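Local atomic coordinates of glutathione peroxidase (Schistosoma mansoni, PDB entry 2V1M), a protein that catalyses the reduction of hydrogen peroxide by glutathione, giving glutathione disulfide and water, as a member of the glutathione peroxidase family. Residues 84-89 / 98-103; 134-139 / 153-158. One frame throughout, in Å; residues are numbered along the deposited sequence.

Interaction 1. Residues 84-89 / 98-103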
ATOM      1  N   ALA A  84      14.589  10.107   0.019  1.00  4.37           N
ATOM      2  CA  ALA A  84      15.614   9.764  -1.001  1.00  5.06           C
ATOM      3  C   ALA A  84      16.317   8.468  -0.609  1.00  4.24           C
ATOM      4  O   ALA A  84      16.621   7.639  -1.486  1.00  4.41           O
ATOM      5  CB  ALA A  84      16.589  10.894  -1.190  1.00  5.92           C
ATOM      6  N   GLU A  85      16.616   8.303   0.668  1.00  4.40           N
ATOM      7  CA  GLU A  85      17.307   7.120   1.131  1.00  4.43           C
ATOM      8  C   GLU A  85      16.412   5.886   1.070  1.00  3.93           C
ATOM      9  O   GLU A  85      16.889   4.795   0.711  1.00  4.63           O
ATOM     10  CB  GLU A  85      17.833   7.353   2.534  1.00  5.21           C
ATOM     11  CG  GLU A  85      18.594   6.173   3.108  1.00  8.32           C
ATOM     12  CD  GLU A  85      19.291   6.472   4.450  0.80  8.12           C
ATOM     13  OE1 GLU A  85      19.162   7.585   4.999  0.80 10.42           O
ATOM     14  OE2 GLU A  85      19.955   5.537   4.965  0.80 11.12           O
ATOM     15  N   ILE A  86      15.140   6.020   1.443  1.00  3.56           N
ATOM     16  CA  ILE A  86      14.197   4.902   1.273  1.00  3.83           C
ATOM     17  C   ILE A  86      14.160   4.467  -0.207  1.00  3.49           C
ATOM     18  O   ILE A  86      14.227   3.266  -0.555  1.00  3.78           O
ATOM     19  CB  ILE A  86      12.796   5.301   1.754  1.00  3.53           C
ATOM     20  CG1 ILE A  86      12.797   5.554   3.278  1.00  3.85           C
ATOM     21  CG2 ILE A  86      11.784   4.192   1.395  1.00  4.12           C
ATOM     22  CD1 ILE A  86      11.549   6.256   3.758  1.00  4.26           C
ATOM     23  N   LYS A  87      14.009   5.438  -1.096  1.00  3.80           N
ATOM     24  CA  LYS A  87      13.914   5.143  -2.526  1.00  3.67           C
ATOM     25  C   LYS A  87      15.156   4.402  -3.003  1.00  3.77           C
ATOM     26  O   LYS A  87      15.065   3.398  -3.722  1.00  4.03           O
ATOM     27  CB  LYS A  87      13.738   6.432  -3.316  1.00  3.92           C
ATOM     28  CG  LYS A  87      13.577   6.181  -4.835  1.00  4.99           C
ATOM     29  CD  LYS A  87      13.573   7.475  -5.636  1.00  5.93           C
ATOM     30  CE  LYS A  87      13.391   7.212  -7.120  1.00  8.68           C
ATOM     31  NZ  LYS A  87      13.466   8.448  -7.924  0.50  7.20           N
ATOM     32  N   LYS A  88      16.330   4.911  -2.649  1.00  3.83           N
ATOM     33  CA  LYS A  88      17.577   4.253  -3.081  1.00  4.45           C
ATOM     34  C   LYS A  88      17.653   2.836  -2.528  1.00  4.41           C
ATOM     35  O   LYS A  88      18.037   1.906  -3.244  1.00  4.69           O
ATOM     36  CB  LYS A  88      18.795   5.083  -2.628  1.00  5.61           C
ATOM     37  CG  LYS A  88      20.134   4.496  -3.072  1.00  7.18           C
ATOM     38  CD  LYS A  88      21.289   5.434  -2.701  1.00  9.19           C
ATOM     39  CE  LYS A  88      22.621   4.859  -3.076  1.00 12.06           C
ATOM     40  NZ  LYS A  88      22.916   5.020  -4.540  0.50 12.43           N
ATOM     41  N   PHE A  89      17.303   2.660  -1.260  1.00  3.84           N
ATOM     42  CA  PHE A  89      17.396   1.364  -0.644  1.00  4.89           C
ATOM     43  C   PHE A  89      16.534   0.341  -1.373  1.00  4.24           C
ATOM     44  O   PHE A  89      17.011  -0.743  -1.749  1.00  4.63           O
ATOM     45  CB  PHE A  89      16.992   1.440   0.846  1.00  5.54           C
ATOM     46  CG  PHE A  89      16.856   0.071   1.512  1.00  5.81           C
ATOM     47  CD1 PHE A  89      17.738  -0.340   2.503  1.00  7.30           C
ATOM     48  CD2 PHE A  89      15.870  -0.806   1.084  1.00  9.25           C
ATOM     49  CE1 PHE A  89      17.608  -1.605   3.093  1.00  8.18           C
ATOM     50  CE2 PHE A  89      15.748  -2.078   1.661  1.00 10.63           C
ATOM     51  CZ  PHE A  89      16.621  -2.466   2.664  1.00  9.33           C
ATOM     52  N   PHE A  98       6.968  -0.860  -8.704  1.00  3.14           N
ATOM     53  CA  PHE A  98       5.660  -0.363  -8.337  1.00  3.27           C
ATOM     54  C   PHE A  98       5.791   1.044  -7.702  1.00  3.32           C
ATOM     55  O   PHE A  98       6.894   1.622  -7.655  1.00  4.20           O
ATOM     56  CB  PHE A  98       4.914  -1.353  -7.436  1.00  3.36           C
ATOM     57  CG  PHE A  98       5.676  -1.808  -6.212  1.00  3.25           C
ATOM     58  CD1 PHE A  98       6.484  -2.958  -6.248  1.00  3.50           C
ATOM     59  CD2 PHE A  98       5.622  -1.064  -5.021  1.00  3.86           C
ATOM     60  CE1 PHE A  98       7.195  -3.356  -5.119  1.00  3.95           C
ATOM     61  CE2 PHE A  98       6.354  -1.456  -3.900  1.00  4.19           C
ATOM     62  CZ  PHE A  98       7.164  -2.597  -3.950  1.00  3.82           C
ATOM     63  N   ASP A  99       4.659   1.637  -7.306  1.00  3.19           N
ATOM     64  CA  ASP A  99       4.636   3.044  -6.940  1.00  3.00           C
ATOM     65  C   ASP A  99       4.973   3.228  -5.466  1.00  2.75           C
ATOM     66  O   ASP A  99       4.307   2.691  -4.583  1.00  3.53           O
ATOM     67  CB  ASP A  99       3.282   3.639  -7.307  1.00  3.64           C
ATOM     68  CG  ASP A  99       3.075   3.723  -8.812  1.00  4.47           C
ATOM     69  OD1 ASP A  99       4.070   3.765  -9.562  1.00  6.39           O
ATOM     70  OD2 ASP A  99       1.896   3.783  -9.222  1.00  6.05           O
ATOM     71  N   MET A 100       5.984   4.063  -5.216  1.00  3.00           N
ATOM     72  CA  MET A 100       6.457   4.448  -3.894  1.00  2.91           C
ATOM     73  C   MET A 100       6.017   5.857  -3.562  1.00  3.02           C
ATOM     74  O   MET A 100       6.045   6.766  -4.416  1.00  3.40           O
ATOM     75  CB  MET A 100       7.995   4.407  -3.854  1.00  2.94           C
ATOM     76  CG  MET A 100       8.628   3.009  -4.040  1.00  3.02           C
ATOM     77  SD  MET A 100       8.255   1.833  -2.720  1.00  3.40           S
ATOM     78  CE  MET A 100       8.832   2.704  -1.266  1.00  4.88           C
ATOM     79  N   PHE A 101       5.661   6.044  -2.289  1.00  2.68           N
ATOM     80  CA  PHE A 101       5.169   7.340  -1.792  1.00  2.88           C
ATOM     81  C   PHE A 101       6.047   7.924  -0.710  1.00  2.93           C
ATOM     82  O   PHE A 101       6.924   7.270  -0.152  1.00  2.96           O
ATOM     83  CB  PHE A 101       3.692   7.203  -1.374  1.00  3.16           C
ATOM     84  CG  PHE A 101       2.817   6.890  -2.580  1.00  2.99           C
ATOM     85  CD1 PHE A 101       2.263   7.928  -3.325  1.00  3.53           C
ATOM     86  CD2 PHE A 101       2.681   5.568  -3.050  1.00  3.56           C
ATOM     87  CE1 PHE A 101       1.519   7.670  -4.494  1.00  4.22           C
ATOM     88  CE2 PHE A 101       1.978   5.310  -4.205  1.00  3.40           C
ATOM     89  CZ  PHE A 101       1.412   6.361  -4.949  1.00  4.03           C
ATOM     90  N   SER A 102       5.822   9.209  -0.417  1.00  3.04           N
ATOM     91  CA  SER A 102       6.430   9.821   0.734  1.00  3.11           C
ATOM     92  C   SER A 102       5.820   9.288   2.043  1.00  3.20           C
ATOM     93  O   SER A 102       4.701   8.756   2.103  1.00  3.19           O
ATOM     94  CB  SER A 102       6.287  11.357   0.664  1.00  3.47           C
ATOM     95  OG  SER A 102       7.149  11.924  -0.308  1.00  5.06           O
ATOM     96  N   LYS A 103       6.608   9.456   3.101  1.00  3.34           N
ATOM     97  CA  LYS A 103       6.250   8.930   4.425  0.50  3.29           C
ATOM     98  C   LYS A 103       5.003   9.636   4.964  1.00  3.38           C
ATOM     99  O   LYS A 103       4.820  10.869   4.825  1.00  4.52           O
ATOM    100  CB  LYS A 103       7.477   9.064   5.332  0.50  3.42           C
ATOM    101  CG  LYS A 103       7.358   8.412   6.710  0.50  2.99           C
ATOM    102  CD  LYS A 103       8.504   8.798   7.630  0.50  3.27           C
ATOM    103  CE  LYS A 103       9.856   8.367   7.061  0.50  4.14           C
ATOM    104  NZ  LYS A 103      10.954   8.644   8.033  0.50  4.05           N
TER
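Ile-86 on the helix and Met-100 on the short strand 99-100 meet by their methyl groups: CG2 of Ile-86 comes within 4.2 Å of CE of Met-100. Both residues are buried, both point their CB atoms at the opposite segment, and the touch is purely apolar. Met-100 reaches it by folding back on itself, with all three torsions near -60°, which coils the chain and leaves CE as the atom that meets the helix. The other branch of Ile-86 leads elsewhere: in the conformer given for Lys-103, CD1 lies 4.3 Å from CE of that lysine, a less certain touch because the lysine has an alternative position.

Even the closest part is a light contact. The two segments bury 124 Å² in all, and the nearest pair of CA atoms, Ile-86 and Ser-102, stand 9.2 Å apart. Toward Lys-103 the contact becomes looser and partly open to solvent: the touch falls on CE of the lysine, while NZ, in the same conformer, is hydrogen-bonded to the carbonyl oxygens of Glu-79 and Trp-81 in the loop leading into the helix. Met-100 also packs against Ala-69 of strand 65-71 and Tyr-50 of helix 46-60. Helix 83-94 thus lies over the edge strand that follows it, the second half of the beta-alpha-beta crossover 65-71, 83-94, 99-100 in this thioredoxin-like fold.

Interaction 2. Residues 134-139 / 153-158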
ATOM      1  N   PHE A 134       3.577  -3.273   7.050  1.00  2.87           N
ATOM      2  CA  PHE A 134       3.192  -4.240   6.025  1.00  2.75           C
ATOM      3  C   PHE A 134       1.787  -4.802   6.179  1.00  2.70           C
ATOM      4  O   PHE A 134       1.529  -5.932   5.787  1.00  3.10           O
ATOM      5  CB  PHE A 134       4.241  -5.348   5.841  1.00  2.99           C
ATOM      6  CG  PHE A 134       5.580  -4.793   5.414  1.00  3.21           C
ATOM      7  CD1 PHE A 134       5.786  -4.364   4.105  1.00  2.92           C
ATOM      8  CD2 PHE A 134       6.648  -4.707   6.314  1.00  3.32           C
ATOM      9  CE1 PHE A 134       7.001  -3.865   3.685  1.00  3.33           C
ATOM     10  CE2 PHE A 134       7.867  -4.191   5.895  1.00  3.68           C
ATOM     11  CZ  PHE A 134       8.071  -3.768   4.608  1.00  3.69           C
ATOM     12  N   SER A 135       0.853  -4.003   6.706  0.50  2.86           N
ATOM     13  CA  SER A 135      -0.555  -4.358   6.486  0.50  3.02           C
ATOM     14  C   SER A 135      -0.878  -4.098   5.001  0.50  2.72           C
ATOM     15  O   SER A 135      -0.142  -3.377   4.293  0.50  2.85           O
ATOM     16  CB  SER A 135      -1.459  -3.492   7.356  0.50  3.82           C
ATOM     17  OG  SER A 135      -2.717  -4.101   7.546  0.25  5.33           O
ATOM     18  N   LYS A 136      -1.963  -4.712   4.514  1.00  2.68           N
ATOM     19  CA  LYS A 136      -2.368  -4.604   3.114  1.00  2.80           C
ATOM     20  C   LYS A 136      -3.850  -4.337   3.000  1.00  2.84           C
ATOM     21  O   LYS A 136      -4.661  -5.001   3.672  1.00  3.66           O
ATOM     22  CB  LYS A 136      -2.017  -5.865   2.298  1.00  3.07           C
ATOM     23  CG  LYS A 136      -0.545  -6.221   2.246  1.00  3.14           C
ATOM     24  CD  LYS A 136      -0.044  -7.177   3.365  1.00  2.70           C
ATOM     25  CE  LYS A 136       1.432  -7.444   3.167  1.00  3.16           C
ATOM     26  NZ  LYS A 136       2.045  -8.208   4.294  1.00  2.98           N
ATOM     27  N   PHE A 137      -4.236  -3.406   2.116  1.00  2.77           N
ATOM     28  CA  PHE A 137      -5.644  -3.206   1.730  1.00  2.55           C
ATOM     29  C   PHE A 137      -5.783  -3.474   0.247  1.00  2.51           C
ATOM     30  O   PHE A 137      -4.965  -2.992  -0.571  1.00  3.35           O
ATOM     31  CB  PHE A 137      -6.138  -1.786   2.023  1.00  2.89           C
ATOM     32  CG  PHE A 137      -6.304  -1.492   3.481  1.00  2.51           C
ATOM     33  CD1 PHE A 137      -7.547  -1.587   4.093  1.00  2.65           C
ATOM     34  CD2 PHE A 137      -5.211  -1.116   4.267  1.00  2.83           C
ATOM     35  CE1 PHE A 137      -7.720  -1.281   5.440  1.00  3.25           C
ATOM     36  CE2 PHE A 137      -5.367  -0.806   5.600  1.00  3.62           C
ATOM     37  CZ  PHE A 137      -6.614  -0.908   6.197  1.00  3.21           C
ATOM     38  N   LEU A 138      -6.818  -4.231  -0.119  1.00  2.61           N
ATOM     39  CA  LEU A 138      -7.117  -4.551  -1.504  1.00  3.02           C
ATOM     40  C   LEU A 138      -8.337  -3.715  -1.928  1.00  2.94           C
ATOM     41  O   LEU A 138      -9.392  -3.727  -1.277  1.00  2.95           O
ATOM     42  CB  LEU A 138      -7.415  -6.039  -1.633  1.00  3.16           C
ATOM     43  CG  LEU A 138      -7.776  -6.545  -3.022  1.00  4.33           C
ATOM     44  CD1 LEU A 138      -6.643  -6.273  -4.026  1.00  5.35           C
ATOM     45  CD2 LEU A 138      -8.129  -8.024  -2.968  1.00  6.21           C
ATOM     46  N   VAL A 139      -8.150  -2.998  -3.042  1.00  3.08           N
ATOM     47  CA  VAL A 139      -9.102  -2.013  -3.566  1.00  2.84           C
ATOM     48  C   VAL A 139      -9.483  -2.448  -4.976  1.00  2.77           C
ATOM     49  O   VAL A 139      -8.613  -2.727  -5.830  1.00  3.17           O
ATOM     50  CB  VAL A 139      -8.449  -0.631  -3.566  1.00  3.16           C
ATOM     51  CG1 VAL A 139      -9.406   0.442  -4.162  1.00  4.15           C
ATOM     52  CG2 VAL A 139      -7.970  -0.219  -2.182  1.00  3.82           C
ATOM     53  N   THR A 153       0.535 -11.483   6.729  1.00  3.57           N
ATOM     54  CA  THR A 153       0.017 -12.095   5.498  1.00  3.65           C
ATOM     55  C   THR A 153       1.040 -11.930   4.376  1.00  3.62           C
ATOM     56  O   THR A 153       1.351 -10.809   3.948  1.00  4.95           O
ATOM     57  CB  THR A 153      -1.296 -11.416   5.090  1.00  4.03           C
ATOM     58  OG1 THR A 153      -2.193 -11.392   6.196  1.00  4.88           O
ATOM     59  CG2 THR A 153      -1.920 -12.189   3.940  1.00  5.31           C
ATOM     60  N   ALA A 154       1.560 -13.036   3.872  1.00  3.75           N
ATOM     61  CA  ALA A 154       2.469 -12.960   2.749  1.00  4.27           C
ATOM     62  C   ALA A 154       1.758 -12.318   1.556  1.00  3.87           C
ATOM     63  O   ALA A 154       0.641 -12.715   1.238  1.00  4.04           O
ATOM     64  CB  ALA A 154       2.930 -14.367   2.365  1.00  5.72           C
ATOM     65  N   PRO A 155       2.427 -11.390   0.833  1.00  3.46           N
ATOM     66  CA  PRO A 155       1.768 -10.826  -0.356  1.00  4.03           C
ATOM     67  C   PRO A 155       1.272 -11.904  -1.311  1.00  4.07           C
ATOM     68  O   PRO A 155       0.194 -11.774  -1.878  1.00  4.55           O
ATOM     69  CB  PRO A 155       2.860  -9.936  -0.965  1.00  4.14           C
ATOM     70  CG  PRO A 155       3.650  -9.436   0.277  1.00  4.11           C
ATOM     71  CD  PRO A 155       3.677 -10.663   1.199  1.00  4.29           C
ATOM     72  N   TYR A 156       2.035 -12.981  -1.493  1.00  4.73           N
ATOM     73  CA  TYR A 156       1.609 -14.036  -2.405  1.00  5.96           C
ATOM     74  C   TYR A 156       0.248 -14.612  -2.040  1.00  5.34           C
ATOM     75  O   TYR A 156      -0.484 -15.076  -2.931  1.00  7.02           O
ATOM     76  CB  TYR A 156       2.640 -15.163  -2.434  1.00  7.18           C
ATOM     77  CG  TYR A 156       3.897 -14.896  -3.186  1.00  9.29           C
ATOM     78  CD1 TYR A 156       4.020 -13.803  -4.036  1.00 10.02           C
ATOM     79  CD2 TYR A 156       4.963 -15.773  -3.082  1.00 12.04           C
ATOM     80  CE1 TYR A 156       5.159 -13.596  -4.779  1.00 11.29           C
ATOM     81  CE2 TYR A 156       6.136 -15.568  -3.806  1.00 12.03           C
ATOM     82  CZ  TYR A 156       6.209 -14.470  -4.656  1.00 10.33           C
ATOM     83  OH  TYR A 156       7.363 -14.283  -5.369  0.80 11.47           O
ATOM     84  N   ASP A 157      -0.088 -14.627  -0.766  1.00  6.07           N
ATOM     85  CA  ASP A 157      -1.377 -15.181  -0.349  1.00  6.56           C
ATOM     86  C   ASP A 157      -2.559 -14.298  -0.684  1.00  6.08           C
ATOM     87  O   ASP A 157      -3.713 -14.717  -0.501  1.00  7.46           O
ATOM     88  CB  ASP A 157      -1.339 -15.515   1.119  1.00  7.76           C
ATOM     89  CG  ASP A 157      -0.398 -16.704   1.415  1.00 10.91           C
ATOM     90  OD1 ASP A 157      -0.075 -17.463   0.488  1.00 16.53           O
ATOM     91  OD2 ASP A 157      -0.053 -16.912   2.570  1.00 16.49           O
ATOM     92  N   ILE A 158      -2.292 -13.102  -1.203  1.00  4.60           N
ATOM     93  CA  ILE A 158      -3.340 -12.168  -1.631  1.00  4.51           C
ATOM     94  C   ILE A 158      -3.621 -12.327  -3.140  1.00  4.15           C
ATOM     95  O   ILE A 158      -4.605 -11.781  -3.667  1.00  4.50           O
ATOM     96  CB  ILE A 158      -2.906 -10.720  -1.273  1.00  4.23           C
ATOM     97  CG1 ILE A 158      -2.624 -10.630   0.227  1.00  4.65           C
ATOM     98  CG2 ILE A 158      -3.971  -9.684  -1.675  1.00  4.89           C
ATOM     99  CD1 ILE A 158      -1.996  -9.321   0.653  1.00  5.61           C
TER
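Lys-136 of strand 136-139 crosses over the side chain of Ile-158 and ends in the loop that precedes the C-terminal helix. Its CB already lies against CD1 of Ile-158, and CG follows at 3.8 Å from the same methyl. The chain bends at its second torsion (chi2 91°) and then runs on extended, carrying CD past that methyl toward the carbonyl of Thr-153. CE comes next, 4.2 Å from CG of Pro-155, and the chain finishes at NZ, which gives a hydrogen bond of 2.7 Å to O of Thr-153. That bond meets the carbonyl at 152°, tilted 19° from its plane. A second bond, of 2.8 Å, turns back from NZ to O of Phe-134 on the lysine's own segment and lies in that carbonyl's plane. Asn-49 of helix 46-60 supplies a third acceptor through OD1.

The buried ammonium is therefore gripped by two backbone carbonyls and a side-chain amide, while the methylenes behind it are covered by isoleucine and proline. Three neutral oxygens of this kind would be expected to stabilise the positive charge by their dipoles, and three acceptors together should restrict rotation of the amino group.

After strand 33-39 and helix 46-60 the chain lays down strand 65-71 and helix 83-94. Interaction 1 then closes a short loop, the second half of the helix and its turn, as strand 99-100 joins the sheet at its edge. After helix 113-121 the chain returns as strand 136-139, on the far side of strand 33-39, and interaction 2 closes a loop around strand 145-149 just ahead of helix 159-167. The two loops follow one another without nesting or crossing. The centres of interactions 1 and 2 are about 19 Å apart, on opposite sides of the chain's centre. The common five-stranded sheet connects them, interaction 1 at its edge strand 99-100 and interaction 2 at strand 136-139, next to the other edge strand 145-149.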